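Local coordinates for protein ribose 5-phosphate isomerase, putative (Trypanosoma brucei brucei, PDB 6FXS) that probably catalyses the interconversion of ribose 5-phosphate and ribulose 5-phosphate, as an isomerase of the RpiB (LacAB) family, at residues V41-V44 with R45-G48; A70-V73 with A74-A78; A98-V102 with P103-A107. All coordinates share one frame; numbering follows the deposited sequence.

Interaction 1: residues V41-V44 with R45-G48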
loop_
_atom_site.group_PDB
_atom_site.type_symbol
_atom_site.label_atom_id
_atom_site.label_comp_id
_atom_site.label_asym_id
_atom_site.label_seq_id
_atom_site.Cartn_x
_atom_site.Cartn_y
_atom_site.Cartn_z
ATOM N N VAL B 41 2.887 11.030 18.990
ATOM C CA VAL B 41 3.221 10.960 20.452
ATOM C C VAL B 41 2.261 10.026 21.175
ATOM O O VAL B 41 2.664 9.148 21.925
ATOM C CB VAL B 41 3.201 12.430 21.068
ATOM C CG1 VAL B 41 3.432 12.452 22.575
ATOM C CG2 VAL B 41 4.220 13.239 20.359
ATOM N N ARG B 42 0.992 10.185 20.906
ATOM C CA ARG B 42 -0.040 9.331 21.512
ATOM C C ARG B 42 0.045 7.868 21.072
ATOM O O ARG B 42 -0.111 6.945 21.902
ATOM C CB ARG B 42 -1.423 9.864 21.171
ATOM C CG ARG B 42 -2.580 9.172 21.825
ATOM C CD ARG B 42 -3.940 9.566 21.214
ATOM N NE ARG B 42 -3.868 10.938 20.701
ATOM C CZ ARG B 42 -4.213 11.357 19.480
ATOM N NH1 ARG B 42 -4.743 10.522 18.577
ATOM N NH2 ARG B 42 -4.046 12.654 19.168
ATOM N N TYR B 43 0.363 7.641 19.795
ATOM C CA TYR B 43 0.554 6.243 19.365
ATOM C C TYR B 43 1.752 5.608 20.073
ATOM O O TYR B 43 1.676 4.450 20.445
ATOM C CB TYR B 43 0.713 6.147 17.852
ATOM C CG TYR B 43 -0.402 6.752 17.030
ATOM C CD1 TYR B 43 -1.714 6.858 17.484
ATOM C CD2 TYR B 43 -0.136 7.211 15.772
ATOM C CE1 TYR B 43 -2.710 7.473 16.725
ATOM C CE2 TYR B 43 -1.110 7.779 14.977
ATOM C CZ TYR B 43 -2.394 7.901 15.428
ATOM O OH TYR B 43 -3.259 8.483 14.520
ATOM N N VAL B 44 2.819 6.363 20.300
ATOM C CA VAL B 44 3.943 5.833 21.039
ATOM C C VAL B 44 3.569 5.389 22.478
ATOM O O VAL B 44 4.001 4.354 22.911
ATOM C CB VAL B 44 5.113 6.854 21.130
ATOM C CG1 VAL B 44 6.185 6.317 22.084
ATOM C CG2 VAL B 44 5.706 7.158 19.740
ATOM N N ARG B 45 2.754 6.191 23.183
ATOM C CA ARG B 45 2.351 5.883 24.573
ATOM C C ARG B 45 1.390 4.691 24.530
ATOM O O ARG B 45 1.439 3.819 25.384
ATOM C CB ARG B 45 1.650 7.104 25.250
ATOM C CG ARG B 45 2.526 8.330 25.341
ATOM C CD ARG B 45 1.991 9.364 26.338
ATOM N NE ARG B 45 3.142 9.756 27.135
ATOM C CZ ARG B 45 3.632 9.037 28.158
ATOM N NH1 ARG B 45 3.045 7.904 28.579
ATOM N NH2 ARG B 45 4.726 9.480 28.794
ATOM N N GLU B 46 0.561 4.597 23.497
ATOM C CA GLU B 46 -0.246 3.370 23.370
ATOM C C GLU B 46 0.517 2.088 23.101
ATOM O O GLU B 46 0.005 1.012 23.397
ATOM C CB GLU B 46 -1.237 3.533 22.271
ATOM C CG GLU B 46 -2.311 4.530 22.544
ATOM C CD GLU B 46 -3.338 4.387 21.427
ATOM O OE1 GLU B 46 -4.213 3.466 21.505
ATOM O OE2 GLU B 46 -3.222 5.131 20.437
ATOM N N ALA B 47 1.744 2.167 22.586
ATOM C CA ALA B 47 2.506 0.973 22.316
ATOM C C ALA B 47 2.893 0.276 23.624
ATOM O O ALA B 47 3.187 -0.896 23.602
ATOM C CB ALA B 47 3.766 1.278 21.522
ATOM N N GLY B 48 2.960 1.016 24.731
ATOM C CA GLY B 48 3.196 0.399 26.075
ATOM C C GLY B 48 3.764 1.428 27.044
ATOM O O GLY B 48 4.360 2.454 26.658
#

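Interaction 2: residues A70-V73 with A74-A78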
loop_
_atom_site.group_PDB
_atom_site.type_symbol
_atom_site.label_atom_id
_atom_site.label_comp_id
_atom_site.label_asym_id
_atom_site.label_seq_id
_atom_site.Cartn_x
_atom_site.Cartn_y
_atom_site.Cartn_z
ATOM N N ALA B 70 15.745 14.959 10.842
ATOM C CA ALA B 70 16.258 13.577 10.642
ATOM C C ALA B 70 17.573 13.301 11.331
ATOM O O ALA B 70 17.733 12.331 12.030
ATOM C CB ALA B 70 16.453 13.320 9.158
ATOM N N LEU B 71 18.524 14.184 11.065
ATOM C CA LEU B 71 19.864 14.009 11.557
ATOM C C LEU B 71 19.938 14.193 13.079
ATOM O O LEU B 71 20.722 13.539 13.751
ATOM C CB LEU B 71 20.759 15.000 10.895
ATOM C CG LEU B 71 20.992 14.709 9.410
ATOM C CD1 LEU B 71 21.522 15.939 8.709
ATOM C CD2 LEU B 71 21.931 13.480 9.256
ATOM N N ASN B 72 19.098 15.059 13.581
ATOM C CA ASN B 72 18.946 15.283 15.008
ATOM C C ASN B 72 18.453 14.015 15.773
ATOM O O ASN B 72 19.084 13.588 16.754
ATOM C CB ASN B 72 17.924 16.373 15.159
ATOM C CG ASN B 72 18.005 17.060 16.473
ATOM O OD1 ASN B 72 18.458 18.196 16.507
ATOM N ND2 ASN B 72 17.564 16.411 17.560
ATOM N N VAL B 73 17.332 13.440 15.320
ATOM C CA VAL B 73 16.825 12.152 15.858
ATOM C C VAL B 73 17.851 11.066 15.660
ATOM O O VAL B 73 18.153 10.305 16.578
ATOM C CB VAL B 73 15.473 11.754 15.247
ATOM C CG1 VAL B 73 15.084 10.335 15.622
ATOM C CG2 VAL B 73 14.386 12.698 15.744
ATOM N N ALA B 74 18.429 11.013 14.458
ATOM C CA ALA B 74 19.348 9.907 14.148
ATOM C C ALA B 74 20.570 9.971 15.051
ATOM O O ALA B 74 21.021 8.963 15.574
ATOM C CB ALA B 74 19.774 9.938 12.689
ATOM N N ARG B 75 21.113 11.165 15.186
ATOM C CA ARG B 75 22.322 11.334 16.044
ATOM C C ARG B 75 22.046 10.958 17.486
ATOM O O ARG B 75 22.882 10.323 18.115
ATOM C CB ARG B 75 22.889 12.760 15.929
ATOM C CG ARG B 75 23.611 12.859 14.618
ATOM C CD ARG B 75 24.046 14.251 14.289
ATOM N NE ARG B 75 24.740 14.211 12.981
ATOM C CZ ARG B 75 24.695 15.194 12.085
ATOM N NH1 ARG B 75 23.977 16.294 12.321
ATOM N NH2 ARG B 75 25.369 15.093 10.947
ATOM N N MET B 76 20.852 11.275 17.950
ATOM C CA MET B 76 20.429 10.922 19.312
ATOM C C MET B 76 20.409 9.422 19.541
ATOM O O MET B 76 20.865 8.892 20.580
ATOM C CB MET B 76 19.042 11.460 19.617
ATOM C CG MET B 76 18.959 12.952 19.849
ATOM S SD MET B 76 17.256 13.580 20.144
ATOM C CE MET B 76 16.948 12.846 21.751
ATOM N N VAL B 77 19.826 8.727 18.579
ATOM C CA VAL B 77 19.725 7.286 18.671
ATOM C C VAL B 77 21.124 6.697 18.561
ATOM O O VAL B 77 21.459 5.853 19.342
ATOM C CB VAL B 77 18.752 6.731 17.598
ATOM C CG1 VAL B 77 18.789 5.205 17.555
ATOM C CG2 VAL B 77 17.347 7.221 17.849
ATOM N N ALA B 78 21.960 7.184 17.657
ATOM C CA ALA B 78 23.291 6.616 17.455
ATOM C C ALA B 78 24.221 6.838 18.638
ATOM O O ALA B 78 25.119 6.048 18.866
ATOM C CB ALA B 78 23.949 7.233 16.245
#

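Interaction 3: residues A98-V102 with P103-A107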
loop_
_atom_site.group_PDB
_atom_site.type_symbol
_atom_site.label_atom_id
_atom_site.label_comp_id
_atom_site.label_asym_id
_atom_site.label_seq_id
_atom_site.Cartn_x
_atom_site.Cartn_y
_atom_site.Cartn_z
ATOM N N ALA B 98 18.149 10.683 4.846
ATOM C CA ALA B 98 18.983 11.555 5.746
ATOM C C ALA B 98 19.385 10.787 6.982
ATOM O O ALA B 98 20.532 10.717 7.304
ATOM C CB ALA B 98 18.239 12.824 6.084
ATOM N N ALA B 99 18.451 10.107 7.624
ATOM C CA ALA B 99 18.771 9.391 8.854
ATOM C C ALA B 99 19.855 8.317 8.656
ATOM O O ALA B 99 20.763 8.133 9.513
ATOM C CB ALA B 99 17.546 8.815 9.410
ATOM N N ASN B 100 19.740 7.575 7.545
ATOM C CA ASN B 100 20.687 6.559 7.220
ATOM C C ASN B 100 22.087 7.034 6.927
ATOM O O ASN B 100 23.048 6.216 6.947
ATOM C CB ASN B 100 20.175 5.733 6.024
ATOM C CG ASN B 100 19.126 4.697 6.437
ATOM O OD1 ASN B 100 17.989 4.564 5.804
ATOM N ND2 ASN B 100 19.486 3.948 7.419
ATOM N N LYS B 101 22.263 8.325 6.688
ATOM C CA LYS B 101 23.618 8.838 6.605
ATOM C C LYS B 101 24.401 8.806 7.925
ATOM O O LYS B 101 25.593 8.857 7.901
ATOM C CB LYS B 101 23.596 10.262 6.089
ATOM C CG LYS B 101 22.996 10.369 4.728
ATOM C CD LYS B 101 23.715 9.506 3.716
ATOM C CE LYS B 101 23.090 9.733 2.315
ATOM N NZ LYS B 101 24.027 9.084 1.406
ATOM N N VAL B 102 23.738 8.660 9.042
ATOM C CA VAL B 102 24.398 8.590 10.330
ATOM C C VAL B 102 24.896 7.198 10.722
ATOM O O VAL B 102 24.130 6.239 10.700
ATOM C CB VAL B 102 23.446 9.164 11.394
ATOM C CG1 VAL B 102 24.161 9.276 12.740
ATOM C CG2 VAL B 102 22.955 10.533 10.905
ATOM N N PRO B 103 26.199 7.059 11.068
ATOM C CA PRO B 103 26.686 5.744 11.371
ATOM C C PRO B 103 25.993 5.175 12.576
ATOM O O PRO B 103 25.712 5.926 13.530
ATOM C CB PRO B 103 28.194 5.951 11.630
ATOM C CG PRO B 103 28.516 7.259 11.001
ATOM C CD PRO B 103 27.288 8.064 11.020
ATOM N N GLY B 104 25.659 3.882 12.510
ATOM C CA GLY B 104 24.948 3.172 13.615
ATOM C C GLY B 104 23.438 3.195 13.329
ATOM O O GLY B 104 22.678 2.590 14.056
ATOM N N ILE B 105 22.961 3.993 12.364
ATOM C CA ILE B 105 21.527 4.071 12.139
ATOM C C ILE B 105 21.063 3.077 11.007
ATOM O O ILE B 105 21.716 2.923 10.008
ATOM C CB ILE B 105 21.070 5.486 11.808
ATOM C CG1 ILE B 105 21.287 6.413 13.024
ATOM C CG2 ILE B 105 19.604 5.555 11.356
ATOM C CD1 ILE B 105 20.800 5.901 14.347
ATOM N N ARG B 106 19.929 2.503 11.242
ATOM C CA ARG B 106 19.195 1.589 10.366
ATOM C C ARG B 106 17.783 2.095 10.363
ATOM O O ARG B 106 16.962 1.689 11.154
ATOM C CB ARG B 106 19.299 0.165 10.894
ATOM C CG ARG B 106 20.731 -0.399 10.820
ATOM C CD ARG B 106 20.819 -1.825 11.345
ATOM N NE ARG B 106 20.308 -1.942 12.706
ATOM C CZ ARG B 106 20.978 -1.660 13.831
ATOM N NH1 ARG B 106 22.231 -1.193 13.828
ATOM N NH2 ARG B 106 20.346 -1.761 14.969
ATOM N N ALA B 107 17.497 2.989 9.421
ATOM C CA ALA B 107 16.236 3.669 9.348
ATOM C C ALA B 107 15.398 3.018 8.241
ATOM O O ALA B 107 15.810 2.985 7.052
ATOM C CB ALA B 107 16.458 5.182 9.066
#

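Interaction 1: residues V41-V44 with R45-G48
Y43 and E46 run side by side near the C-terminal end of helix 37-46, pointing the same way from the backbone. The carboxylate meets the ring at its edge, close to the ring plane, with OE2 of E46 3.7 Å from CD1 of Y43; the two planes are turned 52° apart, so this is an edge contact and not a stack. E46 sets its CG opposite its own carbonyl carbon (chi1 -68°), which draws that methylene back to 3.3 Å from O of R42, and the chain then runs on extended. The helical bond from N of E46 to O of R42 is 2.9 Å long and fairly straight, 162° at the hydrogen. R45 starts the same way, its CG 3.5 Å from O of V41, but its chain bends farther out, where NH2 forms a salt bridge with E52. The last turn tightens: N of A47 bonds O of V44 at 3.2 Å and only weakly O of Y43. G48, with positive phi, then leaves the helix. Among its neighbours, the helix is the crossover of the beta-alpha-beta unit 23-29, 37-46, 51-55. V41 and V44 face both strands, Y43 and A47 pack on helix 137-149, and E46 OE1 forms a salt bridge with R141 of that helix.

Interaction 2: residues A70-V73 with A74-A78
Torsions bring R75 back over L71: its CG stands opposite its own carbonyl carbon (chi1 -76°), and the chain continues extended to NE, lying alongside the leucine one turn earlier and pointing the same way. This is an i to i+4 pairing on helix 66-78, one of the helices packed against the parallel sheet of this alpha/beta fold. CB of L71 sits over one face of the guanidinium, offset toward its rim, and is 3.8 Å from NH1 of R75. The aliphatic part of the arginine passes close by the leucine carbonyl, CG of R75 approaching O of L71 to 3.1 Å. That oxygen also accepts the backbone bond from N of R75, 2.8 Å long, with the donor tilted 34° from the carbonyl plane.

The same spacing recurs one residue on. N72 and M76 lie side by side, pointing the same way; ND2 of N72 lies 3.8 Å from SD of M76, and CG of M76 comes to 3.2 Å from O of N72. Toward the protein interior, A70 and V73 touch L87 of strand 84-89, V73 and M76 reach A26 of strand 23-29, and A70 and A74 face helix 93-100. L71 and R75 also pack on apolar side chains of a neighbouring subunit, so this pair belongs partly to an interface. V73 and V77, also one turn apart, meet loosely, CG1 of V73 lying 4.4 Å from CG2 of V77, while that same CG2 of V77 is 3.4 Å from O of V73.

Interaction 3: residues A98-V102 with P103-A107
A type II beta turn, V102 to I105, reverses the chain between helix 93-100 and strand 107-109 in this parallel alpha/beta fold. Its closing bond runs from N of I105 to O of V102, 3.0 Å long and 153° at the hydrogen, with the donor tilted 29° from the carbonyl plane. P103 and G104 occupy the two corners, and the positive phi of G104 (95°) suits a glycine at the second of them. The side chains of V102 and P103 cross at about a right angle, where CG1 of V102 touches CD of P103 at 3.8 Å.

Beyond the corner I105 turns its side chain back toward the helix end. Its branches divide the work: CG2, placed opposite the backbone N, comes 3.4 Å from O of A99, while CG1, the branch set opposite the carbonyl carbon, meets CB of V102 at 3.9 Å. Farther along, A107 packs against the helix, its CB 3.8 Å from CB of A99. N100 lays its side chain beside A107. The contacts of A99 with I105 and A107 bring the loop against the helix end, while the V102 to I105 bond closes the turn itself.

K101 NZ pairs with an acidic side chain and backbone of a neighbouring subunit, and the carbonyls of N100 and I105 accept bonds from basic side chains of another chain. Within the subunit, V102 packs on A74 of helix 66-78, and I105 also reaches V77 of that helix. I105 and A107 also touch strand 127-131, while P103 and R106 touch helix 156-169.

Interactions 2 and 3 form one continuous packing region, their centres about 8 Å apart. CD2 of L71 lies 3.5 Å from CG2 of V102, CB of A70 lies 3.6 Å from CB of A98, and CD1 of I105 approaches O of A74 to 3.3 Å, so helix 66-78 rests against both the helix end and the turn after it. Interaction 1 stands apart: its centre is about 20 Å from that of interaction 2 and about 23 Å from that of interaction 3, which lies across the centre of the chain. Interactions 2 and 3 both reach neighbouring subunits, whereas no other chain of the assembly touches residues 41-48.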